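PDB 2IUY: glycosyltransferase from Streptomyces viridochromogenes, which binds UDP and probably transfers a sugar from a nucleotide donor during biosynthesis of the antibiotic avilamycin A. Local coordinates for residues A[4-8]-A[329-333]; A[123-128]-A[140-145]; A[183-189]-A[298-302]; A[111-115]-A[249-253]. All coordinates share one frame; numbering follows the deposited sequence.

Contact 1. Residues A[4-8]-A[329-333]; sequences LKVAL and VEQYR
Leu4, just before strand 5-9, and Val6 within it point onto Tyr332, Val329 and Arg333 of helix 321-336. No hydrogen bond joins the two segments, and the contact is almost wholly apolar. The Val6 and Tyr332 side chains cross at about a right angle: Val6 CG2 lies 3.7 Å from Tyr332 CE2, and Val6 CG1 lies 3.8 Å from Tyr332 OH. Leu4 CD1 sits at the edge of the same ring, near its plane, and touches Val329 CG1 at 4.0 Å. Residues 4-8 belong to the central part of the N-terminal parallel sheet, whereas residues 329-333 come from the last helix of the chain. This return of the C-terminal helix to the first Rossmann-like domain is a hallmark of the GT-B fold. At the outer end the interaction changes in kind. Arg333 runs extended from CG to NE, which carries its guanidinium back to Leu4. Leu4 CD1 lies over the centre of one guanidinium face, 3.8 Å above the plane. The polar end of Tyr332 is satisfied elsewhere, since its OH is hydrogen-bonded to His89 ND1. Leu43 of helix 31-45 also touches Tyr332 and Val329.

Contact 2. Residues A[123-128]-A[140-145]; sequences CTYSSR and APVIPI
Tyr125 O takes a hydrogen bond from Ile143 N, 2.8 Å away, and the same oxygen also receives a CA-H...O contact from Val142 CA at 3.2 Å. The Ile143 N-H comes in nearly along the C=O axis. The N-H of the same residue, Tyr125 N, donates to Pro141 O at 3.0 Å, in the carbonyl plane, with an N-H...O angle of 163°. These two bonds flank Val142 and make a single parallel bridge between it and Tyr125. Past the bridge, Ser126 CA meets Ile143 O at 3.3 Å. A water adds a further link: it lies 2.7 Å from Thr124 OG1 and donates to Ile143 O. Thr124 OG1 stands between its backbone N and carbonyl carbon (chi1 72°), and it is also hydrogen-bonded to Ser109 O of the next strand.

The side chains pack beside this bridge. Ala140 CB lies in the plane of the Tyr125 ring, at its edge, 3.7 Å from Tyr125 CE2. The Thr124 and Pro141 side chains cross at about a right angle, CG2 of Thr124 meeting Pro141 CG. Val142 CG1 presses on the backbone of Ser127, 3.6 Å from Ser127 C. Ser127 is the N-cap of helix 128-133, and its OG bonds to Gln130 N and Pro253 O. Beyond Pro144, the side chain of Ile145 comes within about 4 Å of that of Thr256, a UDP-binding residue. The chain thus extends the edge of the N-terminal sheet by one bridge before it crosses to the second domain, in the linker between the two Rossmann-like domains of the GT-B fold.

Contact 3. Residues A[183-189]-A[298-302]; sequences FAHACGR and ARRTL
Ala298 CB is the bump at the centre of this contact, and Phe183, Ala186 and Cys187 form the hollow that receives it. The two helices lie on one face of the parallel sheet in the C-terminal Rossmann-like domain of the GT-B fold. Their short segments run at 96° to each other, with axes 9.0 Å apart. The small residues at the crossing are consistent with this approach. Ala298 CB is 3.7 Å from Ala186 CB and equally close to Cys187 SG.

Phe183 closes one side of the hollow. Its CG is anti to the backbone N (chi1 -180°), and the ring reaches along the second helix. CE1 of Phe183 rests 3.9 Å from Ala298 CB. Thr301 CG2 and Leu302 CD1 both meet the ring edge, near its plane. The ring also makes an edge-to-face contact with Phe293. Leu302 is the second bump. Its CB lies by Cys187 SG, and its CD2 abuts the side chain of Arg189, only 3.4 Å from Arg189 NE. The NH1 of Arg189 is hydrogen-bonded to Asp163 O.

The first helix has to stop before Arg189 can take this place. A Schellman motif ends it, with Gly188 at positive phi (77°). Gly188 N bonds back to His185 O. Ala184 O receives both Cys187 N and Arg189 N, which reach it from opposite faces of its carbonyl plane.

Contact 4. Residues A[111-115]-A[249-253]; sequences HHFTT and IWCEP
Thr114 points straight at the 249-253 loop and makes the tight part of this contact, together with Pro253. Its OG1 is anti to the backbone N (chi1 -164°) and accepts a hydrogen bond from Cys251 N at 3.0 Å. The bond is bent, with an N-H...O angle of 139°. CG2 of Thr114 packs 3.8 Å from Trp250 CE3, and its CB stands over one face of the indole, offset toward the rim. Pro253 wedges against the other loop's backbone: its CG is 3.5 Å from His112 O and 3.6 Å from Phe113 C.

Toward Ile249, which is exposed, the contact is looser and runs through water. Thr114 OG1 donates to a water at 3.0 Å, and that water donates to Ile249 O at 2.8 Å.

Behind the contact, Trp250 NE1 donates to Glu252 OE1, reaching it from above the carboxylate plane. The other oxygen, Glu252 OE2, forms a salt bridge with the UDP-binding Lys175. Glu252 and Glu260 have the spacing of the EX7E motif of retaining GT4 enzymes. The contact ties an N-domain loop to a C-domain loop beside the nucleotide site. Helix 128-133 lies alongside, with His133 against Thr114 and Cys251 and Gln130 against Pro253, while helix 31-45 meets His112 and Phe113 and strand 123-125 meets His111.

Contacts 1, 2 and 4 follow one another from the N-terminal domain toward the interdomain cleft, and contact 3 lies far out in the C-terminal domain. The centres of contacts 1 and 3 are about 44 Å apart, on opposite sides of the chain's centre. Contacts 1 and 2 reach the same sheet and touch where Gln331 meets Pro141 and Ile143. Contacts 2 and 4, about 12 Å apart by centre, are joined by Ser127 with Pro253 and by Thr124 with His111. Contact 1 spans nearly the whole chain. Contact 2 falls between the halves of contact 4, while contacts 3 and 4 alternate. The order reflects two Rossmann-like domains with a returning C-terminal helix.

Contact 1. Residues A[4-8]-A[329-333]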
# COMPACT_ATOMS: atom_id res chain seq x y z
N LEU A 4 21.19 -8.79 -9.69
CA LEU A 4 20.39 -9.90 -9.18
C LEU A 4 19.27 -10.12 -10.16
O LEU A 4 18.85 -9.17 -10.91
CB LEU A 4 19.90 -9.56 -7.75
CG LEU A 4 21.05 -9.53 -6.72
CD1 LEU A 4 20.66 -9.02 -5.34
CD2 LEU A 4 21.77 -10.92 -6.58
N LYS A 5 18.86 -11.39 -10.26
CA LYS A 5 17.62 -11.77 -10.93
C LYS A 5 16.61 -11.99 -9.83
O LYS A 5 16.83 -12.81 -8.96
CB LYS A 5 17.80 -12.99 -11.82
CG LYS A 5 18.91 -12.76 -12.90
CD LYS A 5 18.63 -13.61 -14.11
CE LYS A 5 19.34 -14.91 -14.17
NZ LYS A 5 18.76 -15.75 -15.35
N VAL A 6 15.55 -11.17 -9.83
CA VAL A 6 14.58 -11.17 -8.72
C VAL A 6 13.21 -11.58 -9.26
O VAL A 6 12.68 -10.95 -10.20
CB VAL A 6 14.46 -9.81 -7.97
CG1 VAL A 6 13.49 -9.93 -6.70
CG2 VAL A 6 15.86 -9.17 -7.58
N ALA A 7 12.67 -12.66 -8.72
CA ALA A 7 11.30 -13.06 -9.02
C ALA A 7 10.41 -12.40 -7.99
O ALA A 7 10.54 -12.70 -6.80
CB ALA A 7 11.15 -14.57 -8.96
N LEU A 8 9.55 -11.47 -8.44
CA LEU A 8 8.63 -10.72 -7.59
C LEU A 8 7.28 -11.33 -7.77
O LEU A 8 6.78 -11.29 -8.89
CB LEU A 8 8.48 -9.26 -8.02
CG LEU A 8 9.48 -8.21 -7.58
CD1 LEU A 8 9.01 -6.81 -8.16
CD2 LEU A 8 9.66 -8.24 -6.03
N VAL A 329 17.37 -5.10 -1.34
CA VAL A 329 18.56 -5.76 -1.88
C VAL A 329 19.52 -6.13 -0.76
O VAL A 329 20.09 -7.22 -0.77
CB VAL A 329 19.24 -4.88 -2.97
CG1 VAL A 329 20.60 -5.49 -3.44
CG2 VAL A 329 18.30 -4.69 -4.18
N GLU A 330 19.69 -5.23 0.20
CA GLU A 330 20.52 -5.52 1.37
C GLU A 330 20.03 -6.80 2.05
O GLU A 330 20.86 -7.62 2.41
CB GLU A 330 20.55 -4.30 2.35
CG GLU A 330 21.48 -4.47 3.57
CD GLU A 330 21.30 -3.40 4.67
OE1 GLU A 330 20.34 -2.56 4.58
OE2 GLU A 330 22.12 -3.41 5.63
N GLN A 331 18.71 -6.96 2.22
CA GLN A 331 18.11 -8.20 2.77
C GLN A 331 18.23 -9.40 1.84
O GLN A 331 18.46 -10.49 2.28
CB GLN A 331 16.64 -7.99 3.20
CG GLN A 331 16.42 -6.87 4.23
CD GLN A 331 17.33 -7.03 5.47
OE1 GLN A 331 17.55 -8.14 5.91
NE2 GLN A 331 17.87 -5.93 5.99
N TYR A 332 18.08 -9.21 0.55
CA TYR A 332 18.38 -10.29 -0.41
C TYR A 332 19.80 -10.82 -0.23
O TYR A 332 20.00 -12.01 -0.20
CB TYR A 332 18.25 -9.83 -1.87
CG TYR A 332 16.90 -9.23 -2.32
CD1 TYR A 332 15.74 -9.28 -1.52
CD2 TYR A 332 16.81 -8.60 -3.57
CE1 TYR A 332 14.51 -8.72 -2.02
CE2 TYR A 332 15.63 -8.06 -4.02
CZ TYR A 332 14.49 -8.12 -3.25
OH TYR A 332 13.33 -7.52 -3.78
N ARG A 333 20.78 -9.91 -0.18
CA ARG A 333 22.18 -10.29 0.03
C ARG A 333 22.44 -10.94 1.38
O ARG A 333 23.32 -11.83 1.49
CB ARG A 333 23.11 -9.08 -0.20
CG ARG A 333 23.05 -8.60 -1.67
CD ARG A 333 24.28 -7.86 -2.11
NE ARG A 333 24.07 -7.13 -3.36
CZ ARG A 333 24.20 -7.63 -4.58
NH1 ARG A 333 24.55 -8.90 -4.77
NH2 ARG A 333 23.98 -6.84 -5.62

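Contact 2. Residues A[123-128]-A[140-145]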
# COMPACT_ATOMS: atom_id res chain seq x y z
N CYS A 123 10.65 -13.32 6.40
CA CYS A 123 9.59 -12.30 6.29
C CYS A 123 10.05 -10.88 6.71
O CYS A 123 10.73 -10.73 7.72
CB CYS A 123 8.34 -12.68 7.12
SG CYS A 123 6.76 -11.90 6.51
N THR A 124 9.63 -9.87 5.95
CA THR A 124 9.80 -8.45 6.33
C THR A 124 8.42 -7.84 6.57
O THR A 124 7.42 -8.30 6.01
CB THR A 124 10.50 -7.59 5.20
OG1 THR A 124 9.59 -7.41 4.11
CG2 THR A 124 11.78 -8.23 4.68
N TYR A 125 8.38 -6.77 7.35
CA TYR A 125 7.13 -6.12 7.71
C TYR A 125 7.16 -4.66 7.30
O TYR A 125 8.23 -4.05 7.30
CB TYR A 125 6.87 -6.30 9.23
CG TYR A 125 6.82 -7.79 9.58
CD1 TYR A 125 5.61 -8.48 9.59
CD2 TYR A 125 7.98 -8.50 9.89
CE1 TYR A 125 5.54 -9.84 9.89
CE2 TYR A 125 7.92 -9.89 10.17
CZ TYR A 125 6.72 -10.54 10.18
OH TYR A 125 6.65 -11.90 10.48
N SER A 126 6.01 -4.09 6.93
CA SER A 126 6.05 -2.67 6.50
C SER A 126 6.07 -1.70 7.69
O SER A 126 6.36 -0.50 7.51
CB SER A 126 4.94 -2.30 5.49
OG SER A 126 3.76 -3.01 5.76
N SER A 127 5.78 -2.20 8.89
CA SER A 127 5.84 -1.35 10.08
C SER A 127 6.23 -2.14 11.33
O SER A 127 6.08 -3.35 11.38
CB SER A 127 4.52 -0.59 10.27
OG SER A 127 3.44 -1.46 10.62
N ARG A 128 6.76 -1.44 12.33
CA ARG A 128 6.96 -2.04 13.67
C ARG A 128 5.66 -2.57 14.30
O ARG A 128 5.67 -3.61 14.90
CB ARG A 128 7.58 -1.02 14.65
CG ARG A 128 9.05 -0.67 14.37
CD ARG A 128 9.61 0.35 15.45
NE ARG A 128 9.39 1.77 15.11
CZ ARG A 128 8.51 2.60 15.69
NH1 ARG A 128 7.67 2.19 16.67
NH2 ARG A 128 8.44 3.87 15.28
N ALA A 140 13.68 -9.51 12.35
CA ALA A 140 12.93 -9.30 11.08
C ALA A 140 12.95 -7.83 10.63
O ALA A 140 12.59 -6.94 11.39
CB ALA A 140 11.48 -9.83 11.17
N PRO A 141 13.36 -7.57 9.39
CA PRO A 141 13.43 -6.20 8.91
C PRO A 141 12.06 -5.55 8.80
O PRO A 141 11.06 -6.22 8.50
CB PRO A 141 14.04 -6.32 7.50
CG PRO A 141 14.62 -7.70 7.43
CD PRO A 141 13.80 -8.54 8.36
N VAL A 142 12.03 -4.26 9.09
CA VAL A 142 10.89 -3.45 8.89
C VAL A 142 11.25 -2.49 7.76
O VAL A 142 12.23 -1.73 7.85
CB VAL A 142 10.48 -2.72 10.18
CG1 VAL A 142 9.48 -1.65 9.86
CG2 VAL A 142 9.88 -3.70 11.18
N ILE A 143 10.50 -2.59 6.66
CA ILE A 143 10.81 -1.80 5.49
C ILE A 143 9.48 -1.28 4.97
O ILE A 143 8.66 -2.07 4.55
CB ILE A 143 11.60 -2.60 4.36
CG1 ILE A 143 12.94 -3.16 4.86
CG2 ILE A 143 11.86 -1.70 3.20
CD1 ILE A 143 13.62 -4.11 3.83
N PRO A 144 9.24 0.04 5.06
CA PRO A 144 7.90 0.57 4.75
C PRO A 144 7.60 0.54 3.26
O PRO A 144 8.51 0.20 2.44
CB PRO A 144 7.96 1.99 5.33
CG PRO A 144 9.40 2.39 5.21
CD PRO A 144 10.16 1.12 5.52
N ILE A 145 6.34 0.83 2.90
CA ILE A 145 5.89 0.82 1.50
C ILE A 145 6.60 1.92 0.70
O ILE A 145 6.68 3.08 1.15
CB ILE A 145 4.36 0.95 1.39
CG1 ILE A 145 3.65 -0.30 1.99
CG2 ILE A 145 3.95 1.23 -0.02
CD1 ILE A 145 2.15 -0.05 2.19
O HOH W 1 8.20 -5.06 4.17

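Contact 3. Residues A[183-189]-A[298-302]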
# COMPACT_ATOMS: atom_id res chain seq x y z
N PHE A 183 -15.05 13.26 10.27
CA PHE A 183 -14.00 14.27 10.41
C PHE A 183 -14.20 15.41 9.38
O PHE A 183 -14.09 16.61 9.70
CB PHE A 183 -12.59 13.61 10.37
CG PHE A 183 -11.46 14.60 10.52
CD1 PHE A 183 -10.89 14.85 11.76
CD2 PHE A 183 -10.96 15.27 9.41
CE1 PHE A 183 -9.89 15.76 11.92
CE2 PHE A 183 -9.93 16.22 9.56
CZ PHE A 183 -9.38 16.45 10.83
N ALA A 184 -14.48 15.03 8.13
CA ALA A 184 -14.82 15.99 7.08
C ALA A 184 -16.02 16.83 7.51
O ALA A 184 -15.94 18.05 7.48
CB ALA A 184 -15.13 15.27 5.75
N HIS A 185 -17.12 16.18 7.89
CA HIS A 185 -18.27 16.89 8.49
C HIS A 185 -17.87 17.94 9.58
O HIS A 185 -18.31 19.09 9.53
CB HIS A 185 -19.32 15.92 9.01
CG HIS A 185 -20.48 16.59 9.69
ND1 HIS A 185 -20.53 16.77 11.05
CD2 HIS A 185 -21.58 17.19 9.18
CE1 HIS A 185 -21.64 17.43 11.36
NE2 HIS A 185 -22.29 17.69 10.24
N ALA A 186 -17.03 17.54 10.53
CA ALA A 186 -16.50 18.39 11.57
C ALA A 186 -15.84 19.66 11.01
O ALA A 186 -15.91 20.72 11.64
CB ALA A 186 -15.46 17.61 12.45
N CYS A 187 -15.20 19.52 9.85
CA CYS A 187 -14.37 20.55 9.25
C CYS A 187 -15.17 21.45 8.34
O CYS A 187 -14.65 22.47 7.92
CB CYS A 187 -13.22 19.91 8.41
SG CYS A 187 -11.93 19.12 9.38
N GLY A 188 -16.42 21.06 8.02
CA GLY A 188 -17.27 21.75 7.06
C GLY A 188 -16.85 21.43 5.62
O GLY A 188 -17.08 22.25 4.66
N ARG A 189 -16.23 20.26 5.44
CA ARG A 189 -15.73 19.92 4.11
C ARG A 189 -16.45 18.78 3.43
O ARG A 189 -17.11 17.97 4.07
CB ARG A 189 -14.24 19.66 4.11
CG ARG A 189 -13.44 20.77 4.68
CD ARG A 189 -12.35 21.13 3.77
NE ARG A 189 -11.67 22.32 4.27
CZ ARG A 189 -10.96 23.15 3.52
NH1 ARG A 189 -10.85 22.91 2.22
NH2 ARG A 189 -10.38 24.21 4.07
N ALA A 298 -10.78 20.01 14.86
CA ALA A 298 -10.68 19.35 13.55
C ALA A 298 -10.16 20.32 12.52
O ALA A 298 -9.22 20.03 11.79
CB ALA A 298 -12.04 18.80 13.10
N ARG A 299 -10.83 21.47 12.49
CA ARG A 299 -10.66 22.49 11.50
C ARG A 299 -9.23 23.06 11.61
O ARG A 299 -8.59 23.35 10.59
CB ARG A 299 -11.79 23.52 11.74
CG ARG A 299 -11.86 24.71 10.87
CD ARG A 299 -13.05 25.61 11.28
NE ARG A 299 -13.13 25.95 12.72
CZ ARG A 299 -12.28 26.76 13.39
NH1 ARG A 299 -11.24 27.32 12.78
NH2 ARG A 299 -12.47 26.98 14.70
N ARG A 300 -8.73 23.14 12.84
CA ARG A 300 -7.35 23.51 13.11
C ARG A 300 -6.32 22.46 12.77
O ARG A 300 -5.24 22.80 12.28
CB ARG A 300 -7.16 23.84 14.58
CG ARG A 300 -8.12 24.92 15.07
CD ARG A 300 -7.90 26.27 14.47
NE ARG A 300 -8.49 27.28 15.34
CZ ARG A 300 -7.84 27.94 16.30
NH1 ARG A 300 -6.55 27.72 16.54
NH2 ARG A 300 -8.50 28.85 17.00
N THR A 301 -6.61 21.22 13.12
CA THR A 301 -5.84 20.07 12.66
C THR A 301 -5.67 20.19 11.15
O THR A 301 -4.58 20.09 10.65
CB THR A 301 -6.51 18.72 13.02
OG1 THR A 301 -6.26 18.44 14.40
CG2 THR A 301 -5.94 17.55 12.18
N LEU A 302 -6.77 20.42 10.44
CA LEU A 302 -6.72 20.49 8.98
C LEU A 302 -5.94 21.67 8.47
O LEU A 302 -5.10 21.55 7.58
CB LEU A 302 -8.12 20.48 8.37
CG LEU A 302 -8.20 20.16 6.87
CD1 LEU A 302 -8.05 18.64 6.63
CD2 LEU A 302 -9.49 20.67 6.26

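Contact 4. Residues A[111-115]-A[249-253]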
# COMPACT_ATOMS: atom_id res chain seq x y z
N HIS A 111 5.30 -8.94 3.96
CA HIS A 111 3.98 -9.12 4.55
C HIS A 111 3.08 -7.90 4.47
O HIS A 111 3.40 -6.84 5.02
CB HIS A 111 4.09 -9.60 6.00
CG HIS A 111 2.89 -10.36 6.44
ND1 HIS A 111 2.33 -11.35 5.66
CD2 HIS A 111 2.08 -10.22 7.52
CE1 HIS A 111 1.25 -11.82 6.26
NE2 HIS A 111 1.08 -11.15 7.39
N HIS A 112 1.96 -8.06 3.78
CA HIS A 112 1.00 -6.97 3.60
C HIS A 112 -0.32 -7.19 4.37
O HIS A 112 -1.36 -6.58 4.03
CB HIS A 112 0.73 -6.80 2.10
CG HIS A 112 1.99 -6.53 1.31
ND1 HIS A 112 2.81 -5.46 1.58
CD2 HIS A 112 2.54 -7.17 0.25
CE1 HIS A 112 3.84 -5.46 0.75
NE2 HIS A 112 3.69 -6.48 -0.09
N PHE A 113 -0.29 -8.05 5.39
CA PHE A 113 -1.57 -8.42 6.06
C PHE A 113 -1.54 -8.22 7.59
O PHE A 113 -0.47 -8.24 8.19
CB PHE A 113 -1.99 -9.86 5.67
CG PHE A 113 -2.28 -10.01 4.24
CD1 PHE A 113 -3.51 -9.64 3.73
CD2 PHE A 113 -1.31 -10.49 3.36
CE1 PHE A 113 -3.79 -9.74 2.36
CE2 PHE A 113 -1.59 -10.62 2.00
CZ PHE A 113 -2.82 -10.24 1.50
N THR A 114 -2.71 -7.98 8.19
CA THR A 114 -2.85 -7.88 9.64
C THR A 114 -2.68 -9.25 10.33
O THR A 114 -2.43 -9.35 11.53
CB THR A 114 -4.21 -7.28 9.99
OG1 THR A 114 -4.21 -6.83 11.33
CG2 THR A 114 -5.34 -8.30 9.80
N THR A 115 -2.82 -10.30 9.54
CA THR A 115 -2.79 -11.69 10.00
C THR A 115 -1.34 -12.19 10.09
O THR A 115 -0.42 -11.63 9.50
CB THR A 115 -3.62 -12.59 9.05
OG1 THR A 115 -3.23 -12.36 7.70
CG2 THR A 115 -5.13 -12.28 9.16
N ILE A 249 -7.77 -7.87 16.46
CA ILE A 249 -7.96 -6.46 16.18
C ILE A 249 -7.24 -6.10 14.89
O ILE A 249 -6.10 -6.53 14.67
CB ILE A 249 -7.49 -5.55 17.32
CG1 ILE A 249 -8.21 -5.88 18.63
CG2 ILE A 249 -7.90 -4.10 17.03
CD1 ILE A 249 -9.75 -5.59 18.58
N TRP A 250 -7.93 -5.33 14.05
CA TRP A 250 -7.33 -4.77 12.85
C TRP A 250 -6.07 -3.90 13.20
O TRP A 250 -6.09 -3.08 14.12
CB TRP A 250 -8.35 -3.96 12.01
CG TRP A 250 -7.69 -3.39 10.74
CD1 TRP A 250 -7.20 -2.13 10.56
CD2 TRP A 250 -7.43 -4.09 9.52
NE1 TRP A 250 -6.68 -2.00 9.31
CE2 TRP A 250 -6.79 -3.20 8.65
CE3 TRP A 250 -7.72 -5.38 9.07
CZ2 TRP A 250 -6.40 -3.55 7.35
CZ3 TRP A 250 -7.34 -5.74 7.76
CH2 TRP A 250 -6.69 -4.81 6.91
N CYS A 251 -5.00 -4.12 12.46
CA CYS A 251 -3.76 -3.37 12.64
C CYS A 251 -3.25 -3.03 11.23
O CYS A 251 -2.77 -3.92 10.52
CB CYS A 251 -2.76 -4.24 13.39
SG CYS A 251 -1.08 -3.56 13.63
N GLU A 252 -3.38 -1.76 10.81
CA GLU A 252 -3.08 -1.38 9.40
C GLU A 252 -1.63 -1.77 9.11
O GLU A 252 -0.75 -1.34 9.82
CB GLU A 252 -3.33 0.12 9.16
CG GLU A 252 -3.30 0.56 7.67
CD GLU A 252 -4.39 -0.09 6.87
OE1 GLU A 252 -5.55 -0.08 7.32
OE2 GLU A 252 -4.10 -0.65 5.81
N PRO A 253 -1.38 -2.72 8.18
CA PRO A 253 0.04 -3.10 7.94
C PRO A 253 1.02 -2.03 7.46
O PRO A 253 2.13 -1.88 8.06
CB PRO A 253 -0.04 -4.27 6.94
CG PRO A 253 -1.47 -4.72 6.96
CD PRO A 253 -2.32 -3.59 7.46
O HOH W 2 -5.48 -8.76 13.18